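Local coordinates for protein beta-2-microglobulin (Ctenopharyngodon idella, PDB 5H5Z) that is the immunoglobulin-like light chain that associates with the MHC class I heavy chain and probably helps shape its peptide presentation, at residues B[9-14]-B[23-28]; B[34-39]-B[83-88]; B[49-54]-B[66-71]. The protein carries 1 engineered substitution. All coordinates share one frame; numbering follows the deposited sequence.

Interaction 1 (B[9-14]-B[23-28])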
loop_
_atom_site.group_PDB
_atom_site.type_symbol
_atom_site.label_atom_id
_atom_site.label_comp_id
_atom_site.label_asym_id
_atom_site.label_seq_id
_atom_site.Cartn_x
_atom_site.Cartn_y
_atom_site.Cartn_z
ATOM N N GLN B 9 -3.404 9.768 7.412
ATOM C CA GLN B 9 -4.637 10.208 6.778
ATOM C C GLN B 9 -5.803 9.409 7.326
ATOM O O GLN B 9 -5.792 8.169 7.306
ATOM C CB GLN B 9 -4.538 10.093 5.255
ATOM C CG GLN B 9 -3.494 11.023 4.651
ATOM C CD GLN B 9 -3.293 10.811 3.166
ATOM O OE1 GLN B 9 -3.791 11.583 2.343
ATOM N NE2 GLN B 9 -2.564 9.768 2.814
ATOM N N VAL B 10 -6.803 10.141 7.814
ATOM C CA VAL B 10 -7.959 9.558 8.494
ATOM C C VAL B 10 -9.216 9.923 7.718
ATOM O O VAL B 10 -9.480 11.104 7.465
ATOM C CB VAL B 10 -8.065 10.047 9.961
ATOM C CG1 VAL B 10 -9.113 9.246 10.728
ATOM C CG2 VAL B 10 -6.720 9.941 10.653
ATOM N N TYR B 11 -9.971 8.902 7.327
ATOM C CA TYR B 11 -11.135 9.071 6.464
ATOM C C TYR B 11 -12.087 7.896 6.627
ATOM O O TYR B 11 -11.765 6.902 7.280
ATOM C CB TYR B 11 -10.703 9.218 4.993
ATOM C CG TYR B 11 -9.751 8.144 4.498
ATOM C CD1 TYR B 11 -8.383 8.216 4.767
ATOM C CD2 TYR B 11 -10.218 7.061 3.744
ATOM C CE1 TYR B 11 -7.510 7.237 4.317
ATOM C CE2 TYR B 11 -9.352 6.078 3.280
ATOM C CZ TYR B 11 -7.998 6.170 3.572
ATOM O OH TYR B 11 -7.119 5.212 3.128
ATOM N N SER B 12 -13.265 8.018 6.035
ATOM C CA SER B 12 -14.238 6.933 6.044
ATOM C C SER B 12 -14.392 6.348 4.642
ATOM O O SER B 12 -14.163 7.042 3.644
ATOM C CB SER B 12 -15.576 7.436 6.579
ATOM O OG SER B 12 -15.920 8.652 5.941
ATOM N N HIS B 13 -14.760 5.069 4.575
ATOM C CA HIS B 13 -15.012 4.389 3.302
ATOM C C HIS B 13 -16.069 5.137 2.486
ATOM O O HIS B 13 -15.831 5.488 1.330
ATOM C CB HIS B 13 -15.432 2.932 3.550
ATOM C CG HIS B 13 -15.625 2.125 2.300
ATOM N ND1 HIS B 13 -14.911 0.972 2.042
ATOM C CD2 HIS B 13 -16.454 2.297 1.243
ATOM C CE1 HIS B 13 -15.293 0.471 0.880
ATOM N NE2 HIS B 13 -16.230 1.255 0.376
ATOM N N TYR B 14 -17.227 5.373 3.102
ATOM C CA TYR B 14 -18.307 6.134 2.492
ATOM C C TYR B 14 -18.334 7.541 3.092
ATOM O O TYR B 14 -17.714 7.767 4.132
ATOM C CB TYR B 14 -19.644 5.432 2.752
ATOM C CG TYR B 14 -19.728 4.026 2.187
ATOM C CD1 TYR B 14 -19.937 3.814 0.825
ATOM C CD2 TYR B 14 -19.602 2.909 3.016
ATOM C CE1 TYR B 14 -20.017 2.532 0.301
ATOM C CE2 TYR B 14 -19.682 1.618 2.498
ATOM C CZ TYR B 14 -19.888 1.439 1.142
ATOM O OH TYR B 14 -19.971 0.167 0.616
ATOM N N THR B 23 -17.008 2.595 7.578
ATOM C CA THR B 23 -15.712 2.085 8.002
ATOM C C THR B 23 -14.761 3.259 8.208
ATOM O O THR B 23 -14.570 4.082 7.318
ATOM C CB THR B 23 -15.131 1.073 6.990
ATOM O OG1 THR B 23 -16.060 -0.003 6.810
ATOM C CG2 THR B 23 -13.811 0.495 7.492
ATOM N N LEU B 24 -14.190 3.331 9.406
ATOM C CA LEU B 24 -13.197 4.332 9.733
ATOM C C LEU B 24 -11.823 3.806 9.349
ATOM O O LEU B 24 -11.438 2.711 9.759
ATOM C CB LEU B 24 -13.256 4.647 11.224
ATOM C CG LEU B 24 -12.264 5.669 11.781
ATOM C CD1 LEU B 24 -12.504 7.074 11.237
ATOM C CD2 LEU B 24 -12.333 5.642 13.301
ATOM N N ILE B 25 -11.087 4.594 8.573
ATOM C CA ILE B 25 -9.808 4.166 8.020
ATOM C C ILE B 25 -8.700 5.145 8.377
ATOM O O ILE B 25 -8.855 6.370 8.230
ATOM C CB ILE B 25 -9.885 4.014 6.480
ATOM C CG1 ILE B 25 -10.989 3.017 6.089
ATOM C CG2 ILE B 25 -8.528 3.619 5.910
ATOM C CD1 ILE B 25 -11.394 3.066 4.630
ATOM N N CYS B 26 -7.581 4.602 8.854
ATOM C CA CYS B 26 -6.387 5.398 9.072
ATOM C C CYS B 26 -5.249 4.818 8.237
ATOM O O CYS B 26 -4.776 3.716 8.503
ATOM C CB CYS B 26 -6.040 5.441 10.560
ATOM S SG CYS B 26 -4.600 6.438 10.984
ATOM N N TYR B 27 -4.846 5.565 7.211
ATOM C CA TYR B 27 -3.759 5.174 6.319
ATOM C C TYR B 27 -2.473 5.854 6.755
ATOM O O TYR B 27 -2.368 7.089 6.739
ATOM C CB TYR B 27 -4.092 5.552 4.876
ATOM C CG TYR B 27 -3.067 5.120 3.845
ATOM C CD1 TYR B 27 -2.601 3.800 3.793
ATOM C CD2 TYR B 27 -2.596 6.019 2.893
ATOM C CE1 TYR B 27 -1.672 3.410 2.839
ATOM C CE2 TYR B 27 -1.676 5.638 1.932
ATOM C CZ TYR B 27 -1.215 4.337 1.911
ATOM O OH TYR B 27 -0.300 3.966 0.955
ATOM N N VAL B 28 -1.506 5.036 7.152
ATOM C CA VAL B 28 -0.237 5.523 7.690
ATOM C C VAL B 28 0.868 5.112 6.719
ATOM O O VAL B 28 1.101 3.922 6.510
ATOM C CB VAL B 28 0.005 4.966 9.109
ATOM C CG1 VAL B 28 1.317 5.485 9.686
ATOM C CG2 VAL B 28 -1.158 5.327 10.028
#
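Strands 9-12 and 23-28 form the hairpin of the A and B strands in an immunoglobulin C1-set domain. Gln9 with Tyr27 and Tyr11 with Ile25 are antiparallel hydrogen-bonded pairs; Ile25 N points almost straight along the carbonyl axis of Tyr11, 2.7 Å from its O. Beyond the strand end, His13 N still reaches Thr23 O, at 2.9 Å. On one face the Tyr11 ring bends back over Ile25, its CG in the crowded position between backbone N and carbonyl carbon (chi1 51°). Ile25 CB makes a CH-pi contact over one ring face, 4.1 Å from the Tyr11 centroid, and Ile25 CG2 presses on Tyr11 CZ at 3.5 Å. Tyr27 CB meets the ring edge, 3.5 Å from Tyr11 OH. On the other face, which looks into the sandwich, Val10 CG2 lies 4.1 Å from Cys26 SG, the sulphur of the disulfide to Cys81. Tyr11 OH is hydrogen-bonded to Pro228 O of the MHC class I antigen chain, and His13 ND1 to Glu230 of that chain. The carbon packing along Tyr11 thus fixes its ring and carries its hydroxyl to the heavy chain, while the carboxylate of Glu230 would probably favour a protonated His13.

Interaction 2 (B[34-39]-B[83-88])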
loop_
_atom_site.group_PDB
_atom_site.type_symbol
_atom_site.label_atom_id
_atom_site.label_comp_id
_atom_site.label_asym_id
_atom_site.label_seq_id
_atom_site.Cartn_x
_atom_site.Cartn_y
_atom_site.Cartn_z
ATOM N N PRO B 34 10.202 0.520 10.540
ATOM C CA PRO B 34 8.857 -0.078 10.479
ATOM C C PRO B 34 8.072 -0.164 11.788
ATOM O O PRO B 34 6.839 -0.174 11.745
ATOM C CB PRO B 34 9.118 -1.482 9.929
ATOM C CG PRO B 34 10.528 -1.787 10.304
ATOM C CD PRO B 34 11.254 -0.474 10.253
ATOM N N ASP B 35 8.760 -0.242 12.927
ATOM C CA ASP B 35 8.083 -0.356 14.218
ATOM C C ASP B 35 7.201 0.857 14.475
ATOM O O ASP B 35 7.668 1.999 14.429
ATOM C CB ASP B 35 9.087 -0.526 15.358
ATOM C CG ASP B 35 8.581 -1.452 16.441
ATOM O OD1 ASP B 35 7.605 -1.090 17.134
ATOM O OD2 ASP B 35 9.153 -2.554 16.583
ATOM N N ILE B 36 5.924 0.599 14.736
ATOM C CA ILE B 36 4.931 1.665 14.871
ATOM C C ILE B 36 3.714 1.182 15.666
ATOM O O ILE B 36 3.422 -0.018 15.709
ATOM C CB ILE B 36 4.511 2.205 13.477
ATOM C CG1 ILE B 36 3.863 3.593 13.585
ATOM C CG2 ILE B 36 3.616 1.208 12.739
ATOM C CD1 ILE B 36 3.980 4.418 12.319
ATOM N N SER B 37 3.029 2.129 16.305
ATOM C CA SER B 37 1.776 1.876 17.002
ATOM C C SER B 37 0.680 2.705 16.346
ATOM O O SER B 37 0.817 3.930 16.215
ATOM C CB SER B 37 1.907 2.265 18.481
ATOM O OG SER B 37 0.680 2.096 19.172
ATOM N N ILE B 38 -0.396 2.042 15.925
ATOM C CA ILE B 38 -1.564 2.735 15.375
ATOM C C ILE B 38 -2.811 2.284 16.131
ATOM O O ILE B 38 -3.048 1.083 16.286
ATOM C CB ILE B 38 -1.753 2.466 13.860
ATOM C CG1 ILE B 38 -0.473 2.775 13.072
ATOM C CG2 ILE B 38 -2.931 3.274 13.320
ATOM C CD1 ILE B 38 -0.429 2.144 11.693
ATOM N N GLU B 39 -3.596 3.248 16.611
ATOM C CA GLU B 39 -4.830 2.949 17.327
ATOM C C GLU B 39 -5.946 3.865 16.853
ATOM O O GLU B 39 -5.728 5.058 16.659
ATOM C CB GLU B 39 -4.640 3.098 18.842
ATOM C CG GLU B 39 -3.693 2.089 19.490
ATOM C CD GLU B 39 -4.172 0.643 19.421
ATOM O OE1 GLU B 39 -5.321 0.388 19.003
ATOM O OE2 GLU B 39 -3.387 -0.253 19.795
ATOM N N VAL B 83 -1.048 7.731 16.327
ATOM C CA VAL B 83 0.116 7.042 15.785
ATOM C C VAL B 83 1.362 7.352 16.616
ATOM O O VAL B 83 1.668 8.519 16.886
ATOM C CB VAL B 83 0.349 7.420 14.306
ATOM C CG1 VAL B 83 1.548 6.678 13.733
ATOM C CG2 VAL B 83 -0.896 7.140 13.469
ATOM N N LYS B 84 2.062 6.297 17.028
ATOM C CA LYS B 84 3.303 6.425 17.785
ATOM C C LYS B 84 4.470 5.791 17.027
ATOM O O LYS B 84 4.559 4.565 16.905
ATOM C CB LYS B 84 3.153 5.818 19.187
ATOM C CG LYS B 84 2.075 6.489 20.026
ATOM C CD LYS B 84 1.912 5.839 21.389
ATOM C CE LYS B 84 0.733 6.451 22.131
ATOM N NZ LYS B 84 0.637 5.948 23.528
ATOM N N HIS B 85 5.348 6.649 16.513
ATOM C CA HIS B 85 6.517 6.230 15.741
ATOM C C HIS B 85 7.761 6.811 16.396
ATOM O O HIS B 85 7.806 8.009 16.690
ATOM C CB HIS B 85 6.394 6.722 14.298
ATOM C CG HIS B 85 7.467 6.219 13.384
ATOM N ND1 HIS B 85 8.328 7.061 12.714
ATOM C CD2 HIS B 85 7.808 4.961 13.012
ATOM C CE1 HIS B 85 9.156 6.346 11.974
ATOM N NE2 HIS B 85 8.861 5.068 12.137
ATOM N N MET B 86 8.767 5.964 16.615
ATOM C CA MET B 86 9.934 6.323 17.424
ATOM C C MET B 86 9.439 6.848 18.775
ATOM O O MET B 86 8.774 6.116 19.510
ATOM C CB MET B 86 10.825 7.348 16.703
ATOM C CG MET B 86 11.261 6.940 15.305
ATOM S SD MET B 86 12.321 5.482 15.305
ATOM C CE MET B 86 13.849 6.143 15.971
ATOM N N SER B 87 9.729 8.112 19.081
ATOM C CA SER B 87 9.250 8.739 20.315
ATOM C C SER B 87 8.173 9.805 20.062
ATOM O O SER B 87 7.807 10.560 20.968
ATOM C CB SER B 87 10.422 9.329 21.105
ATOM O OG SER B 87 11.348 8.314 21.444
ATOM N N ASP B 88 7.670 9.850 18.830
ATOM C CA ASP B 88 6.615 10.783 18.451
ATOM C C ASP B 88 5.237 10.231 18.801
ATOM O O ASP B 88 5.033 9.024 18.832
ATOM C CB ASP B 88 6.691 11.112 16.955
ATOM C CG ASP B 88 8.037 11.692 16.546
ATOM O OD1 ASP B 88 8.666 12.394 17.359
ATOM O OD2 ASP B 88 8.471 11.448 15.404
#
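Ile36 CD1 is the tip that carries this contact, 3.6 Å from Val83 CG1 and 3.9 Å from His85 CB, so the end of the isoleucine lies against a methyl of Val83 and the base of His85. CG1 stands anti to the backbone N (chi1 -161°), which swings the chain across the gap, where CG1 itself lies 3.5 Å from Lys84 O. Ile38 adds a looser touch, its CG2 at 4.4 Å from Val83 CG2. An alanine in place of Ile36 would lose CG1, CG2 and CD1 and would probably loosen the packing around Val83 and His85. Behind these side chains the backbone sets the spacing: Ser37 and Lys84 form an antiparallel hydrogen-bonded pair, in which Ser37 N approaches Lys84 O on a lone pair at 2.9 Å and Lys84 N returns a bond of 2.8 Å to Ser37 O. On the face opposite Ile36 and Val83, Ser37 CB and Lys84 CB lie 3.8 Å apart, and beyond CG the lysine runs out extended. The His85 ring turns its edge to the chain, CD2 lying 3.3 Å from Asp35 O, and its NE2 is hydrogen-bonded to Pro33 O, which holds the imidazole against the segment leading into Ile36. Further out, Val28 of the opposite sheet packs on Ile36, Ile38 and Val83, and a type II' turn from His85 to Asp88 reverses the chain into strand 88-93. Adjacent antiparallel C and F strands, with apolar residues turned to the core and an F-G hairpin beyond, are the mark of the immunoglobulin sandwich.

Interaction 3 (B[49-54]-B[66-71])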
loop_
_atom_site.group_PDB
_atom_site.type_symbol
_atom_site.label_atom_id
_atom_site.label_comp_id
_atom_site.label_asym_id
_atom_site.label_seq_id
_atom_site.Cartn_x
_atom_site.Cartn_y
_atom_site.Cartn_z
ATOM N N ASP B 49 -11.200 -4.488 18.309
ATOM C CA ASP B 49 -11.423 -5.239 17.065
ATOM C C ASP B 49 -11.087 -4.464 15.788
ATOM O O ASP B 49 -11.626 -4.758 14.720
ATOM C CB ASP B 49 -12.856 -5.798 17.000
ATOM C CG ASP B 49 -13.156 -6.794 18.112
ATOM O OD1 ASP B 49 -12.211 -7.274 18.775
ATOM O OD2 ASP B 49 -14.349 -7.101 18.320
ATOM N N ALA B 50 -10.203 -3.475 15.897
ATOM C CA ALA B 50 -9.685 -2.789 14.717
ATOM C C ALA B 50 -8.768 -3.745 13.961
ATOM O O ALA B 50 -8.076 -4.552 14.574
ATOM C CB ALA B 50 -8.942 -1.524 15.108
ATOM N N GLN B 51 -8.783 -3.652 12.634
ATOM C CA GLN B 51 -7.995 -4.533 11.771
ATOM C C GLN B 51 -6.828 -3.780 11.151
ATOM O O GLN B 51 -7.004 -2.675 10.635
ATOM C CB GLN B 51 -8.873 -5.116 10.658
ATOM C CG GLN B 51 -9.964 -6.068 11.138
ATOM C CD GLN B 51 -11.257 -5.373 11.540
ATOM O OE1 GLN B 51 -11.400 -4.155 11.420
ATOM N NE2 GLN B 51 -12.212 -6.157 12.020
ATOM N N GLN B 52 -5.642 -4.384 11.189
ATOM C CA GLN B 52 -4.447 -3.768 10.619
ATOM C C GLN B 52 -3.834 -4.642 9.530
ATOM O O GLN B 52 -3.699 -5.857 9.701
ATOM C CB GLN B 52 -3.417 -3.477 11.717
ATOM C CG GLN B 52 -2.213 -2.661 11.261
ATOM C CD GLN B 52 -1.274 -2.308 12.401
ATOM O OE1 GLN B 52 -0.097 -2.676 12.388
ATOM N NE2 GLN B 52 -1.789 -1.595 13.396
ATOM N N THR B 53 -3.470 -4.012 8.416
ATOM C CA THR B 53 -2.822 -4.698 7.299
ATOM C C THR B 53 -1.419 -5.163 7.680
ATOM O O THR B 53 -0.807 -4.632 8.607
ATOM C CB THR B 53 -2.744 -3.811 6.036
ATOM O OG1 THR B 53 -2.025 -2.603 6.326
ATOM C CG2 THR B 53 -4.146 -3.468 5.530
ATOM N N ASP B 54 -0.924 -6.163 6.960
ATOM C CA ASP B 54 0.406 -6.713 7.189
ATOM C C ASP B 54 1.469 -5.774 6.652
ATOM O O ASP B 54 1.262 -5.098 5.641
ATOM C CB ASP B 54 0.538 -8.076 6.515
ATOM C CG ASP B 54 -0.373 -9.123 7.129
ATOM O OD1 ASP B 54 -0.663 -9.043 8.343
ATOM O OD2 ASP B 54 -0.793 -10.038 6.398
ATOM N N THR B 66 -2.505 0.148 6.998
ATOM C CA THR B 66 -3.875 0.622 7.100
ATOM C C THR B 66 -4.534 0.004 8.329
ATOM O O THR B 66 -4.530 -1.214 8.498
ATOM C CB THR B 66 -4.683 0.296 5.827
ATOM O OG1 THR B 66 -4.020 0.852 4.685
ATOM C CG2 THR B 66 -6.091 0.875 5.913
ATOM N N LYS B 67 -5.067 0.854 9.202
ATOM C CA LYS B 67 -5.910 0.391 10.294
ATOM C C LYS B 67 -7.339 0.818 10.017
ATOM O O LYS B 67 -7.575 1.941 9.580
ATOM C CB LYS B 67 -5.441 0.939 11.634
ATOM C CG LYS B 67 -6.043 0.199 12.814
ATOM C CD LYS B 67 -4.983 -0.026 13.869
ATOM C CE LYS B 67 -5.336 -1.166 14.798
ATOM N NZ LYS B 67 -4.260 -1.344 15.811
ATOM N N SER B 68 -8.284 -0.087 10.256
ATOM C CA SER B 68 -9.692 0.188 9.985
ATOM C C SER B 68 -10.589 -0.539 10.976
ATOM O O SER B 68 -10.180 -1.530 11.583
ATOM C CB SER B 68 -10.056 -0.202 8.545
ATOM O OG SER B 68 -9.860 -1.592 8.309
ATOM N N VAL B 69 -11.803 -0.022 11.155
ATOM C CA VAL B 69 -12.818 -0.661 11.985
ATOM C C VAL B 69 -14.195 -0.154 11.569
ATOM O O VAL B 69 -14.320 0.961 11.047
ATOM C CB VAL B 69 -12.575 -0.422 13.501
ATOM C CG1 VAL B 69 -12.846 1.028 13.892
ATOM C CG2 VAL B 69 -13.411 -1.376 14.346
ATOM N N SER B 70 -15.216 -0.984 11.773
ATOM C CA SER B 70 -16.603 -0.563 11.542
ATOM C C SER B 70 -16.969 0.550 12.518
ATOM O O SER B 70 -16.582 0.504 13.685
ATOM C CB SER B 70 -17.556 -1.749 11.719
ATOM O OG SER B 70 -18.906 -1.318 11.748
ATOM N N PHE B 71 -17.702 1.551 12.035
ATOM C CA PHE B 71 -18.210 2.612 12.905
ATOM C C PHE B 71 -19.482 3.231 12.344
ATOM O O PHE B 71 -19.760 3.129 11.145
ATOM C CB PHE B 71 -17.126 3.665 13.253
ATOM C CG PHE B 71 -16.952 4.773 12.236
ATOM C CD1 PHE B 71 -16.897 4.511 10.866
ATOM C CD2 PHE B 71 -16.813 6.092 12.665
ATOM C CE1 PHE B 71 -16.723 5.545 9.952
ATOM C CE2 PHE B 71 -16.632 7.130 11.756
ATOM C CZ PHE B 71 -16.590 6.856 10.397
HETATM O O HOH W 1 -7.295 -2.413 7.551
#
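Lys67 runs over the neighbouring strand from its base to its ammonium. CB, beside the main chain, is 4.1 Å from Gln51 O. CG, anti to the backbone N, closes to 3.7 Å from the same carbonyl oxygen, and the chain then bends at chi2 (138°), well off a staggered position. CD lies 3.6 Å from Gln52 NE2, the two side chains crossing obliquely, and CE rests against the methyl of Ala50, 3.6 Å from its CB. NZ ends near Gln52 NE2, but both are donors; the ammonium is instead hydrogen-bonded to Ile38 O on the opposite sheet, with Glu39 as a long, weak ion partner. Beneath this chain the backbone pairs Gln51 with Ser68, an antiparallel hydrogen-bonded pair in which Gln51 N meets Ser68 O at 2.7 Å and nearly head-on (N-H...O 170°). Gln52 and Lys67 make the non-hydrogen-bonded pair that follows. A water donates to Gln51 O and is also hydrogen-bonded to Ser68 OG, tying a main-chain carbonyl to a side chain of the partner strand. At the far end Thr53 N gives a bond to Thr66 O, while the return bond from Thr66 N goes to the Thr53 hydroxyl instead of a carbonyl: OG1, held between backbone N and carbonyl carbon (chi1 58°), accepts it at 2.9 Å. Strand 51-57 is the outermost strand of its sheet within the chain, strand 63-71 has strand 22-31 on its other side, and the Lys67 chain reaches across the sandwich to strand 36-42, where it also packs on Leu40.

From the N terminus, interaction 1 closes first, turning strand 7-12 back onto strand 22-31 through a short loop. The chain then crosses to the other sheet and enters 34-39, opening the wide loop that interaction 2 shuts only at 83-88. Within that loop lies interaction 3, a hairpin of its own between 49-54 and 66-71. Interactions 1 and 3 share one sheet, their centres about 9 Å apart, because strands 22-31 and 63-71 are neighbours: Cys26 N probably bonds to Lys67 O and Leu24 N to Val69 O. Interaction 2 belongs to the facing sheet, joined to interaction 1 through Val28 in the core.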